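Local coordinates for protein Thf1 (Thermosynechococcus elongatus, PDB 5MJR) that associates with the FtsH protease complex involved in photosystem II repair and may take part in photosynthetic membrane biogenesis, at residues Leu68-Ala76 with Arg150-Phe159; Leu123-Asn131 with Thr174-Ile182. All coordinates share one frame; numbering follows the deposited sequence.

Overall arrangement
Protein Thf1 illustrates how an all-helical chain is closed by contacts that interlock along the sequence. From the N terminus, segment 68-76 of helix 67-80 comes first and is met, after 73 intervening residues, by segment 150-159 of helix 150-162 in contact 1, a buried crossing close to the centre of the chain. Helix 123-131 lies within that loop, yet its partner, the end of helix 171-178 with the turn after it, follows contact 1, so contact 2 spans 42 residues and the two loops cross. Their centres are about 17 Å apart. Helix 150-162 joins them: F159 packs on I126, and L156 on L175 and L178, linking the central crossing to the peripheral helix pair.

Contact 1 (Leu68-Ala76 with Arg150-Phe159); sequences LFALGVVTA and RLHAVGLYAF
The F69 ring receives L151 CD1 obliquely at CE1, 3.8 Å away, while V73 CG2 of its own helix lies over one face near the rim and F63 stacks edge-to-face with it. The H152 imidazole reaches F69 CB with NE2, and its ND1 is hydrogen-bonded to S149 N. L151 CD2 covers part of one face of the R150 guanidinium, which forms a salt bridge to E53. L151 is a knob in the hole formed by F69, G72, V73 and A76. Helix axes crossing at 85° approach to 6.9 Å because G72 and G155 face each other, their CA atoms 3.6 Å apart; G72 CA also makes a CH-O contact with L151 O at 3.3 Å. With CG anti to the backbone N (chi1 -180°), L68 lays CD1 3.5 Å from L156 N and CD2 3.9 Å from H152 CB. Alanine in place of L68 would probably open a gap beside the G155-L156 backbone and leave H152 CB without its methyl neighbour. T75 OG1 bonds to L71 O at 2.7 Å, across the carbonyl plane from T75 N, while its CG2 packs on V154 CG1. The chemistry implies a junction held by shape and dispersion, each helix keeping its backbone hydrogen bonds within itself.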
loop_
_atom_site.group_PDB
_atom_site.type_symbol
_atom_site.label_atom_id
_atom_site.label_comp_id
_atom_site.label_asym_id
_atom_site.label_seq_id
_atom_site.Cartn_x
_atom_site.Cartn_y
_atom_site.Cartn_z
ATOM N N LEU A 68 0.117 2.777 7.209
ATOM C CA LEU A 68 -0.315 3.331 5.916
ATOM C C LEU A 68 0.479 2.597 4.787
ATOM O O LEU A 68 -0.081 2.284 3.735
ATOM C CB LEU A 68 -0.136 4.803 5.844
ATOM C CG LEU A 68 -0.538 5.531 4.576
ATOM C CD1 LEU A 68 -2.027 5.390 4.350
ATOM C CD2 LEU A 68 -0.112 6.987 4.589
ATOM N N PHE A 69 1.791 2.455 5.002
ATOM C CA PHE A 69 2.583 1.656 4.060
ATOM C C PHE A 69 2.110 0.204 3.989
ATOM O O PHE A 69 1.996 -0.315 2.868
ATOM C CB PHE A 69 4.046 1.748 4.512
ATOM C CG PHE A 69 5.006 0.848 3.729
ATOM C CD1 PHE A 69 5.449 1.169 2.530
ATOM C CD2 PHE A 69 5.355 -0.335 4.307
ATOM C CE1 PHE A 69 6.324 0.249 1.835
ATOM C CE2 PHE A 69 6.233 -1.214 3.728
ATOM C CZ PHE A 69 6.687 -0.889 2.509
ATOM N N ALA A 70 1.825 -0.395 5.119
ATOM C CA ALA A 70 1.313 -1.745 5.108
ATOM C C ALA A 70 0.097 -1.894 4.259
ATOM O O ALA A 70 -0.056 -2.811 3.422
ATOM C CB ALA A 70 1.077 -2.293 6.490
ATOM N N LEU A 71 -0.863 -0.985 4.463
ATOM C CA LEU A 71 -2.090 -1.002 3.710
ATOM C C LEU A 71 -1.812 -0.823 2.219
ATOM O O LEU A 71 -2.430 -1.482 1.367
ATOM C CB LEU A 71 -3.114 -0.009 4.227
ATOM C CG LEU A 71 -4.491 0.009 3.558
ATOM C CD1 LEU A 71 -5.178 -1.290 3.647
ATOM C CD2 LEU A 71 -5.294 1.153 4.157
ATOM N N GLY A 72 -0.897 0.084 1.856
ATOM C CA GLY A 72 -0.579 0.261 0.500
ATOM C C GLY A 72 0.047 -0.959 -0.182
ATOM O O GLY A 72 -0.317 -1.311 -1.299
ATOM N N VAL A 73 0.974 -1.646 0.518
ATOM C CA VAL A 73 1.598 -2.854 -0.032
ATOM C C VAL A 73 0.563 -3.935 -0.226
ATOM O O VAL A 73 0.488 -4.589 -1.293
ATOM C CB VAL A 73 2.720 -3.338 0.885
ATOM C CG1 VAL A 73 3.245 -4.738 0.504
ATOM C CG2 VAL A 73 3.855 -2.392 0.904
ATOM N N VAL A 74 -0.262 -4.162 0.806
ATOM C CA VAL A 74 -1.282 -5.213 0.720
ATOM C C VAL A 74 -2.257 -4.916 -0.403
ATOM O O VAL A 74 -2.623 -5.794 -1.187
ATOM C CB VAL A 74 -2.020 -5.352 2.068
ATOM C CG1 VAL A 74 -3.299 -6.163 1.962
ATOM C CG2 VAL A 74 -1.087 -6.001 3.077
ATOM N N THR A 75 -2.657 -3.654 -0.494
ATOM C CA THR A 75 -3.660 -3.242 -1.557
ATOM C C THR A 75 -3.054 -3.412 -2.931
ATOM O O THR A 75 -3.736 -3.948 -3.836
ATOM C CB THR A 75 -4.088 -1.756 -1.278
ATOM O OG1 THR A 75 -4.742 -1.705 -0.014
ATOM C CG2 THR A 75 -5.056 -1.299 -2.350
ATOM N N ALA A 76 -1.847 -2.864 -3.143
ATOM C CA ALA A 76 -1.223 -2.928 -4.461
ATOM C C ALA A 76 -1.043 -4.437 -4.881
ATOM O O ALA A 76 -1.320 -4.804 -6.048
ATOM C CB ALA A 76 0.078 -2.227 -4.500
ATOM N N ARG A 150 4.584 6.260 -3.497
ATOM C CA ARG A 150 3.252 6.031 -4.087
ATOM C C ARG A 150 2.466 5.007 -3.346
ATOM O O ARG A 150 1.248 4.990 -3.379
ATOM C CB ARG A 150 3.424 5.659 -5.584
ATOM C CG ARG A 150 4.053 4.355 -5.813
ATOM C CD ARG A 150 3.013 3.271 -6.090
ATOM N NE ARG A 150 3.620 1.958 -6.158
ATOM C CZ ARG A 150 2.996 0.857 -6.573
ATOM N NH1 ARG A 150 1.701 0.899 -6.952
ATOM N NH2 ARG A 150 3.630 -0.297 -6.464
ATOM N N LEU A 151 3.163 4.058 -2.664
ATOM C CA LEU A 151 2.431 3.110 -1.815
ATOM C C LEU A 151 1.627 3.758 -0.706
ATOM O O LEU A 151 0.594 3.204 -0.329
ATOM C CB LEU A 151 3.383 2.003 -1.313
ATOM C CG LEU A 151 3.985 1.054 -2.342
ATOM C CD1 LEU A 151 5.195 0.357 -1.804
ATOM C CD2 LEU A 151 2.912 0.123 -2.793
ATOM N N HIS A 152 2.099 4.893 -0.203
ATOM C CA HIS A 152 1.287 5.564 0.804
ATOM C C HIS A 152 0.028 6.189 0.178
ATOM O O HIS A 152 -1.020 6.192 0.824
ATOM C CB HIS A 152 2.114 6.712 1.362
ATOM C CG HIS A 152 3.285 6.266 2.163
ATOM N ND1 HIS A 152 4.555 6.632 1.797
ATOM C CD2 HIS A 152 3.352 5.538 3.306
ATOM C CE1 HIS A 152 5.360 6.118 2.748
ATOM N NE2 HIS A 152 4.662 5.422 3.663
ATOM N N ALA A 153 0.083 6.600 -1.091
ATOM C CA ALA A 153 -1.108 7.025 -1.840
ATOM C C ALA A 153 -2.124 5.902 -2.021
ATOM O O ALA A 153 -3.283 6.041 -1.814
ATOM C CB ALA A 153 -0.788 7.664 -3.178
ATOM N N VAL A 154 -1.615 4.708 -2.408
ATOM C CA VAL A 154 -2.442 3.530 -2.552
ATOM C C VAL A 154 -3.111 3.215 -1.227
ATOM O O VAL A 154 -4.298 2.897 -1.157
ATOM C CB VAL A 154 -1.674 2.362 -3.198
ATOM C CG1 VAL A 154 -2.553 1.109 -3.228
ATOM C CG2 VAL A 154 -1.178 2.749 -4.602
ATOM N N GLY A 155 -2.330 3.212 -0.166
ATOM C CA GLY A 155 -2.860 2.971 1.140
ATOM C C GLY A 155 -3.998 3.982 1.514
ATOM O O GLY A 155 -5.019 3.577 2.087
ATOM N N LEU A 156 -3.727 5.283 1.260
ATOM C CA LEU A 156 -4.769 6.292 1.551
ATOM C C LEU A 156 -6.072 5.960 0.815
ATOM O O LEU A 156 -7.128 5.986 1.397
ATOM C CB LEU A 156 -4.272 7.673 1.210
ATOM C CG LEU A 156 -5.242 8.795 1.428
ATOM C CD1 LEU A 156 -5.626 8.988 2.882
ATOM C CD2 LEU A 156 -4.811 10.082 0.822
ATOM N N TYR A 157 -5.976 5.618 -0.460
ATOM C CA TYR A 157 -7.166 5.284 -1.232
ATOM C C TYR A 157 -7.911 4.108 -0.649
ATOM O O TYR A 157 -9.160 4.131 -0.528
ATOM C CB TYR A 157 -6.742 5.030 -2.682
ATOM C CG TYR A 157 -7.958 4.764 -3.527
ATOM C CD1 TYR A 157 -8.766 5.747 -4.024
ATOM C CD2 TYR A 157 -8.232 3.462 -3.918
ATOM C CE1 TYR A 157 -9.792 5.439 -4.902
ATOM C CE2 TYR A 157 -9.290 3.133 -4.759
ATOM C CZ TYR A 157 -10.087 4.136 -5.212
ATOM O OH TYR A 157 -11.117 3.804 -6.080
ATOM N N ALA A 158 -7.173 3.080 -0.236
ATOM C CA ALA A 158 -7.845 1.925 0.377
ATOM C C ALA A 158 -8.552 2.249 1.656
ATOM O O ALA A 158 -9.637 1.770 1.922
ATOM C CB ALA A 158 -6.839 0.777 0.599
ATOM N N PHE A 159 -7.920 3.125 2.462
ATOM C CA PHE A 159 -8.631 3.619 3.640
ATOM C C PHE A 159 -9.876 4.385 3.290
ATOM O O PHE A 159 -10.936 4.128 3.907
ATOM C CB PHE A 159 -7.639 4.499 4.422
ATOM C CG PHE A 159 -8.303 5.453 5.388
ATOM C CD1 PHE A 159 -9.145 4.994 6.411
ATOM C CD2 PHE A 159 -8.156 6.802 5.278
ATOM C CE1 PHE A 159 -9.750 5.875 7.287
ATOM C CE2 PHE A 159 -8.805 7.700 6.131
ATOM C CZ PHE A 159 -9.598 7.218 7.108
#

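Contact 2 (Leu123-Asn131 with Thr174-Ile182); sequences LSQILDELN and TLDQLAPVI
L123 meets T174 and Q177 where two helices run nearly parallel, at 17°, but with their axes 11.5 Å apart, a separation that only side chains can span. Three residues do most of the spanning: L123 and L127 from one side, V181 from the other. L123 holds its CG opposite the backbone N (chi1 -168°), which carries CD2 against the carboxamide of Q177, 3.4 Å from OE1. T174 meets the same L123 CD2 with its CG2, 3.9 Å away, while its OG1, which bonds to V167 O and H170 O, is hardly farther off. One turn on, L127 splits its branches. CD1 approaches Q177 NE2 to 3.4 Å, the two side chains crossing at about a right angle, whereas CD2 lies 3.9 Å from L178 CD2 and more loosely against V181 CG2. V181 lies in a turn where L178 O accepts from both V181 N and I182 N. In this turn the CB of V181 points toward helix 123-131: CG1, anti to the backbone N (chi1 172°), rests 3.8 Å from L130 CB and also touches N131 OD1. L130 in turn carries CD1 to I182 CG2, 3.7 Å away, and leans on L139 outside the pair. The polar groups of Q177 and N131 stand at the exposed margin, meeting methyls rather than one another. Nearly parallel helices set this far apart are therefore joined by leucine and valine methyls, with the Q177 carboxamide laid against them at the exposed margin; the grip comes from dispersion and the shedding of water, and in the turn at L178-I182, V181 and I182 add their methyls on the L130 side.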
loop_
_atom_site.group_PDB
_atom_site.type_symbol
_atom_site.label_atom_id
_atom_site.label_comp_id
_atom_site.label_asym_id
_atom_site.label_seq_id
_atom_site.Cartn_x
_atom_site.Cartn_y
_atom_site.Cartn_z
ATOM N N LEU A 123 -16.486 11.297 5.992
ATOM C CA LEU A 123 -15.238 11.969 6.085
ATOM C C LEU A 123 -15.180 13.042 7.308
ATOM O O LEU A 123 -14.105 13.198 7.940
ATOM C CB LEU A 123 -14.933 12.746 4.806
ATOM C CG LEU A 123 -13.588 13.291 4.581
ATOM C CD1 LEU A 123 -12.507 12.277 4.663
ATOM C CD2 LEU A 123 -13.600 14.121 3.316
ATOM N N SER A 124 -16.339 13.687 7.633
ATOM C CA SER A 124 -16.329 14.693 8.686
ATOM C C SER A 124 -15.820 14.124 10.029
ATOM O O SER A 124 -15.126 14.828 10.791
ATOM C CB SER A 124 -17.753 15.223 8.894
ATOM O OG SER A 124 -18.674 14.238 9.195
ATOM N N GLN A 125 -16.165 12.877 10.350
ATOM C CA GLN A 125 -15.721 12.276 11.609
ATOM C C GLN A 125 -14.208 11.971 11.612
ATOM O O GLN A 125 -13.564 12.139 12.661
ATOM C CB GLN A 125 -16.501 10.954 11.906
ATOM C CG GLN A 125 -17.888 11.181 12.361
ATOM C CD GLN A 125 -18.703 9.899 12.496
ATOM O OE1 GLN A 125 -18.354 8.798 11.916
ATOM N NE2 GLN A 125 -19.807 10.023 13.250
ATOM N N ILE A 126 -13.678 11.583 10.468
ATOM C CA ILE A 126 -12.234 11.391 10.289
ATOM C C ILE A 126 -11.510 12.732 10.482
ATOM O O ILE A 126 -10.444 12.814 11.159
ATOM C CB ILE A 126 -11.986 10.789 8.905
ATOM C CG1 ILE A 126 -12.638 9.384 8.776
ATOM C CG2 ILE A 126 -10.497 10.686 8.633
ATOM C CD1 ILE A 126 -12.276 8.393 9.824
ATOM N N LEU A 127 -12.009 13.791 9.862
ATOM C CA LEU A 127 -11.395 15.115 9.969
ATOM C C LEU A 127 -11.432 15.564 11.464
ATOM O O LEU A 127 -10.464 16.098 11.936
ATOM C CB LEU A 127 -12.104 16.090 9.076
ATOM C CG LEU A 127 -12.070 15.844 7.571
ATOM C CD1 LEU A 127 -12.958 16.761 6.725
ATOM C CD2 LEU A 127 -10.654 15.962 7.022
ATOM N N ASP A 128 -12.543 15.333 12.151
ATOM C CA ASP A 128 -12.643 15.732 13.533
ATOM C C ASP A 128 -11.565 15.003 14.402
ATOM O O ASP A 128 -10.908 15.587 15.252
ATOM C CB ASP A 128 -14.004 15.409 14.095
ATOM C CG ASP A 128 -15.089 16.367 13.634
ATOM O OD1 ASP A 128 -14.707 17.460 13.096
ATOM O OD2 ASP A 128 -16.297 16.042 13.859
ATOM N N GLU A 129 -11.345 13.697 14.116
ATOM C CA GLU A 129 -10.347 12.931 14.852
ATOM C C GLU A 129 -8.933 13.427 14.543
ATOM O O GLU A 129 -8.105 13.631 15.448
ATOM C CB GLU A 129 -10.534 11.470 14.549
ATOM C CG GLU A 129 -9.763 10.652 15.481
ATOM C CD GLU A 129 -10.009 9.109 15.440
ATOM O OE1 GLU A 129 -11.051 8.599 14.917
ATOM O OE2 GLU A 129 -9.177 8.429 16.053
ATOM N N LEU A 130 -8.643 13.712 13.280
ATOM C CA LEU A 130 -7.344 14.311 12.922
ATOM C C LEU A 130 -7.160 15.678 13.634
ATOM O O LEU A 130 -6.092 15.967 14.196
ATOM C CB LEU A 130 -7.169 14.413 11.461
ATOM C CG LEU A 130 -7.040 13.074 10.699
ATOM C CD1 LEU A 130 -7.258 13.263 9.207
ATOM C CD2 LEU A 130 -5.706 12.435 10.949
ATOM N N ASN A 131 -8.218 16.489 13.569
ATOM C CA ASN A 131 -8.101 17.846 14.094
ATOM C C ASN A 131 -7.993 17.867 15.654
ATOM O O ASN A 131 -7.681 18.900 16.228
ATOM C CB ASN A 131 -9.278 18.642 13.566
ATOM C CG ASN A 131 -9.069 19.015 12.134
ATOM O OD1 ASN A 131 -7.926 19.187 11.679
ATOM N ND2 ASN A 131 -10.147 19.223 11.442
ATOM N N THR A 174 -12.600 14.940 -1.759
ATOM C CA THR A 174 -12.043 14.350 -0.522
ATOM C C THR A 174 -10.544 14.735 -0.321
ATOM O O THR A 174 -10.137 15.114 0.794
ATOM C CB THR A 174 -12.245 12.808 -0.516
ATOM O OG1 THR A 174 -13.663 12.556 -0.490
ATOM C CG2 THR A 174 -11.508 12.156 0.603
ATOM N N LEU A 175 -9.767 14.527 -1.383
ATOM C CA LEU A 175 -8.359 14.838 -1.333
ATOM C C LEU A 175 -8.128 16.339 -0.980
ATOM O O LEU A 175 -7.276 16.691 -0.203
ATOM C CB LEU A 175 -7.633 14.407 -2.580
ATOM C CG LEU A 175 -7.581 12.892 -2.792
ATOM C CD1 LEU A 175 -6.962 12.564 -4.129
ATOM C CD2 LEU A 175 -6.892 12.104 -1.664
ATOM N N ASP A 176 -8.916 17.188 -1.623
ATOM C CA ASP A 176 -8.844 18.614 -1.314
ATOM C C ASP A 176 -9.183 18.962 0.137
ATOM O O ASP A 176 -8.565 19.871 0.677
ATOM C CB ASP A 176 -9.697 19.392 -2.250
ATOM C CG ASP A 176 -9.113 19.523 -3.659
ATOM O OD1 ASP A 176 -7.855 19.272 -3.835
ATOM O OD2 ASP A 176 -9.904 19.892 -4.551
ATOM N N GLN A 177 -10.112 18.259 0.738
ATOM C CA GLN A 177 -10.449 18.481 2.144
ATOM C C GLN A 177 -9.264 18.061 3.059
ATOM O O GLN A 177 -9.034 18.581 4.115
ATOM C CB GLN A 177 -11.674 17.667 2.532
ATOM C CG GLN A 177 -12.995 18.134 1.958
ATOM C CD GLN A 177 -14.216 17.461 2.514
ATOM O OE1 GLN A 177 -14.999 16.790 1.792
ATOM N NE2 GLN A 177 -14.431 17.684 3.809
ATOM N N LEU A 178 -8.578 16.969 2.690
ATOM C CA LEU A 178 -7.470 16.461 3.489
ATOM C C LEU A 178 -6.228 17.366 3.376
ATOM O O LEU A 178 -5.437 17.375 4.328
ATOM C CB LEU A 178 -7.115 15.035 3.053
ATOM C CG LEU A 178 -8.081 13.985 3.457
ATOM C CD1 LEU A 178 -7.787 12.620 2.780
ATOM C CD2 LEU A 178 -8.085 13.813 4.988
ATOM N N ALA A 179 -6.052 18.055 2.282
ATOM C CA ALA A 179 -4.775 18.730 1.987
ATOM C C ALA A 179 -4.389 19.730 3.119
ATOM O O ALA A 179 -3.213 19.706 3.516
ATOM C CB ALA A 179 -4.822 19.411 0.615
ATOM N N PRO A 180 -5.320 20.550 3.675
ATOM C CA PRO A 180 -4.891 21.435 4.776
ATOM C C PRO A 180 -4.754 20.773 6.128
ATOM O O PRO A 180 -4.325 21.431 7.087
ATOM C CB PRO A 180 -5.966 22.514 4.735
ATOM C CG PRO A 180 -7.132 21.894 4.094
ATOM C CD PRO A 180 -6.694 20.829 3.244
ATOM N N VAL A 181 -5.174 19.509 6.238
ATOM C CA VAL A 181 -5.266 18.810 7.507
ATOM C C VAL A 181 -4.106 17.859 7.753
ATOM O O VAL A 181 -3.714 17.755 8.930
ATOM C CB VAL A 181 -6.651 18.029 7.570
ATOM C CG1 VAL A 181 -6.793 17.113 8.762
ATOM C CG2 VAL A 181 -7.801 19.011 7.492
ATOM N N ILE A 182 -3.603 17.158 6.718
ATOM C CA ILE A 182 -2.528 16.191 6.919
ATOM C C ILE A 182 -1.301 16.610 6.148
ATOM O O ILE A 182 -1.389 17.218 5.075
ATOM C CB ILE A 182 -3.031 14.765 6.576
ATOM C CG1 ILE A 182 -3.305 14.582 5.104
ATOM C CG2 ILE A 182 -4.181 14.352 7.454
ATOM C CD1 ILE A 182 -3.662 13.175 4.630
#